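Local coordinates for protein transcriptional regulator, Crp/Fnr family (Eubacterium rectale ATCC 33656, PDB 3DV8) that probably regulates transcription, pairing a cyclic nucleotide-binding-type sensory domain with a Crp-like helix-turn-helix that is expected to bind DNA, at residues T35-G40 against V93-E98. Residues are numbered along the deposited sequence; the frame is centred on the assembly and turned at random.
Sequences TIIHNG and VTIEAE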
ATOM      1  N   THR A  35       7.133  15.413 -18.094  1.00 54.36           N
ATOM      2  CA  THR A  35       6.636  16.460 -17.198  1.00 54.70           C
ATOM      3  C   THR A  35       6.127  15.823 -15.904  1.00 55.87           C
ATOM      4  O   THR A  35       5.347  14.861 -15.941  1.00 55.69           O
ATOM      5  CB  THR A  35       5.456  17.269 -17.795  1.00 54.54           C
ATOM      6  OG1 THR A  35       5.796  17.779 -19.088  1.00 55.13           O
ATOM      7  CG2 THR A  35       5.059  18.429 -16.878  1.00 52.83           C
ATOM      8  N   ILE A  36       6.574  16.373 -14.775  1.00 56.59           N
ATOM      9  CA  ILE A  36       6.093  15.999 -13.446  1.00 56.79           C
ATOM     10  C   ILE A  36       4.825  16.869 -13.268  1.00 56.69           C
ATOM     11  O   ILE A  36       4.899  18.089 -13.371  1.00 56.13           O
ATOM     12  CB  ILE A  36       7.171  16.263 -12.352  1.00 56.06           C
ATOM     13  CG1 ILE A  36       8.431  15.432 -12.663  1.00 56.78           C
ATOM     14  CG2 ILE A  36       6.625  15.952 -10.956  1.00 55.77           C
ATOM     15  CD1 ILE A  36       9.554  15.518 -11.631  1.00 56.49           C
ATOM     16  N   ILE A  37       3.671  16.225 -13.088  1.00 57.05           N
ATOM     17  CA  ILE A  37       2.370  16.906 -12.906  1.00 57.53           C
ATOM     18  C   ILE A  37       1.985  17.039 -11.427  1.00 58.16           C
ATOM     19  O   ILE A  37       1.193  17.911 -11.070  1.00 58.62           O
ATOM     20  CB  ILE A  37       1.242  16.254 -13.776  1.00 57.59           C
ATOM     21  CG1 ILE A  37       0.837  14.866 -13.281  1.00 58.25           C
ATOM     22  CG2 ILE A  37       1.682  16.200 -15.256  1.00 59.39           C
ATOM     23  CD1 ILE A  37       0.065  14.059 -14.309  1.00 58.43           C
ATOM     24  N   HIS A  38       2.519  16.150 -10.587  1.00 58.98           N
ATOM     25  CA  HIS A  38       2.367  16.206  -9.131  1.00 59.23           C
ATOM     26  C   HIS A  38       3.701  15.801  -8.467  1.00 59.90           C
ATOM     27  O   HIS A  38       4.298  14.791  -8.855  1.00 60.73           O
ATOM     28  CB  HIS A  38       1.242  15.302  -8.673  1.00 58.88           C
ATOM     29  CG  HIS A  38       1.001  15.374  -7.203  1.00 59.94           C
ATOM     30  ND1 HIS A  38       1.379  14.373  -6.339  1.00 61.76           N
ATOM     31  CD2 HIS A  38       0.481  16.361  -6.436  1.00 62.11           C
ATOM     32  CE1 HIS A  38       1.068  14.725  -5.107  1.00 60.64           C
ATOM     33  NE2 HIS A  38       0.528  15.927  -5.136  1.00 61.72           N
ATOM     34  N   ASN A  39       4.153  16.588  -7.487  1.00 59.85           N
ATOM     35  CA  ASN A  39       5.434  16.368  -6.805  1.00 59.78           C
ATOM     36  C   ASN A  39       5.257  16.475  -5.296  1.00 59.92           C
ATOM     37  O   ASN A  39       5.653  17.462  -4.682  1.00 59.64           O
ATOM     38  CB  ASN A  39       6.484  17.367  -7.348  1.00 59.93           C
ATOM     39  CG  ASN A  39       7.909  17.095  -6.848  1.00 60.22           C
ATOM     40  OD1 ASN A  39       8.301  15.951  -6.590  1.00 61.80           O
ATOM     41  ND2 ASN A  39       8.698  18.155  -6.743  1.00 61.00           N
ATOM     42  N   GLY A  40       4.634  15.446  -4.724  1.00 60.85           N
ATOM     43  CA  GLY A  40       4.385  15.340  -3.289  1.00 62.09           C
ATOM     44  C   GLY A  40       3.574  16.493  -2.722  1.00 63.73           C
ATOM     45  O   GLY A  40       2.639  16.966  -3.372  1.00 63.74           O
ATOM     46  N   VAL A  93       3.901  11.138  -3.139  1.00 56.83           N
ATOM     47  CA  VAL A  93       4.194  10.438  -4.384  1.00 56.55           C
ATOM     48  C   VAL A  93       4.475  11.465  -5.473  1.00 56.79           C
ATOM     49  O   VAL A  93       4.014  12.612  -5.378  1.00 57.85           O
ATOM     50  CB  VAL A  93       3.003   9.521  -4.829  1.00 56.54           C
ATOM     51  CG1 VAL A  93       2.697   8.468  -3.758  1.00 53.53           C
ATOM     52  CG2 VAL A  93       1.746  10.339  -5.163  1.00 54.70           C
ATOM     53  N   THR A  94       5.245  11.053  -6.481  1.00 55.61           N
ATOM     54  CA  THR A  94       5.532  11.872  -7.655  1.00 55.14           C
ATOM     55  C   THR A  94       4.787  11.229  -8.835  1.00 54.82           C
ATOM     56  O   THR A  94       4.847  10.009  -9.021  1.00 53.73           O
ATOM     57  CB  THR A  94       7.047  12.016  -7.903  1.00 55.16           C
ATOM     58  OG1 THR A  94       7.637  12.644  -6.759  1.00 55.88           O
ATOM     59  CG2 THR A  94       7.338  12.875  -9.147  1.00 54.00           C
ATOM     60  N   ILE A  95       4.053  12.053  -9.591  1.00 54.80           N
ATOM     61  CA  ILE A  95       3.286  11.607 -10.762  1.00 55.00           C
ATOM     62  C   ILE A  95       3.821  12.374 -11.969  1.00 56.00           C
ATOM     63  O   ILE A  95       3.939  13.612 -11.913  1.00 56.57           O
ATOM     64  CB  ILE A  95       1.762  11.840 -10.620  1.00 54.71           C
ATOM     65  CG1 ILE A  95       1.242  11.312  -9.265  1.00 55.31           C
ATOM     66  CG2 ILE A  95       1.027  11.155 -11.766  1.00 49.10           C
ATOM     67  CD1 ILE A  95      -0.179  11.705  -8.948  1.00 54.70           C
ATOM     68  N   GLU A  96       4.164  11.642 -13.034  1.00 55.93           N
ATOM     69  CA  GLU A  96       4.688  12.245 -14.262  1.00 56.69           C
ATOM     70  C   GLU A  96       4.154  11.559 -15.519  1.00 56.90           C
ATOM     71  O   GLU A  96       3.755  10.392 -15.464  1.00 56.93           O
ATOM     72  CB  GLU A  96       6.222  12.205 -14.247  1.00 56.54           C
ATOM     73  CG  GLU A  96       6.824  10.801 -14.382  1.00 57.09           C
ATOM     74  CD  GLU A  96       8.340  10.764 -14.302  1.00 57.74           C
ATOM     75  OE1 GLU A  96       8.965  11.726 -13.807  1.00 62.15           O
ATOM     76  OE2 GLU A  96       8.904   9.739 -14.729  1.00 55.57           O
ATOM     77  N   ALA A  97       4.192  12.282 -16.642  1.00 57.23           N
ATOM     78  CA  ALA A  97       3.740  11.767 -17.946  1.00 57.47           C
ATOM     79  C   ALA A  97       4.838  10.927 -18.616  1.00 57.39           C
ATOM     80  O   ALA A  97       5.918  11.446 -18.912  1.00 57.22           O
ATOM     81  CB  ALA A  97       3.331  12.932 -18.874  1.00 56.59           C
ATOM     82  N   GLU A  98       4.565   9.642 -18.841  1.00 57.37           N
ATOM     83  CA  GLU A  98       5.495   8.748 -19.575  1.00 58.15           C
ATOM     84  C   GLU A  98       5.393   8.878 -21.093  1.00 58.89           C
ATOM     85  O   GLU A  98       6.325   8.505 -21.805  1.00 59.46           O
ATOM     86  CB  GLU A  98       5.307   7.288 -19.185  1.00 58.38           C
ATOM     87  CG  GLU A  98       5.894   6.962 -17.867  1.00 56.59           C
ATOM     88  CD  GLU A  98       5.838   5.485 -17.594  1.00 60.43           C
ATOM     89  OE1 GLU A  98       4.719   4.910 -17.595  1.00 58.13           O
ATOM     90  OE2 GLU A  98       6.925   4.919 -17.366  1.00 57.92           O
TER
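A classic beta bulge interrupts the antiparallel pairing of 35-40 with 94-97, the strand that lies between 36-39 and 55-60 in the jelly-roll barrel of the cyclic nucleotide-binding domain: Ile37 and His38 both sit opposite Ile95. Ile95 O takes both their amide protons, from Ile37 N at 2.9 Å and more straightly from His38 N at 3.2 Å, where N-H...O is 171°. Ile95 N answers to His38 O. Past the bulge, Ala97 N bonds to Thr35 O at 2.9 Å, and at the other end Gly40 N reaches Val93 O.

On the Ile95 face, Ile95 CG2 meets Ile37 CD1 at 4.0 Å, while Ile95 CD1 lies 3.9 Å from His38 CB. His38 has CG anti to the backbone N (chi1 -177°), beside its own carbonyl carbon; from the ring beyond, ND1 gives a weak bond to Val93 O. An alanine in place of Ile95 would probably leave Ile37 CD1 without the CG2 methyl it packs on and thin the contact with His38, though CB would stay against His38 CB. The other face brings Ile36, Thr94, Asn39 and Glu96 together; there Ile36 CG2 packs 3.6 Å from Thr94 CG2.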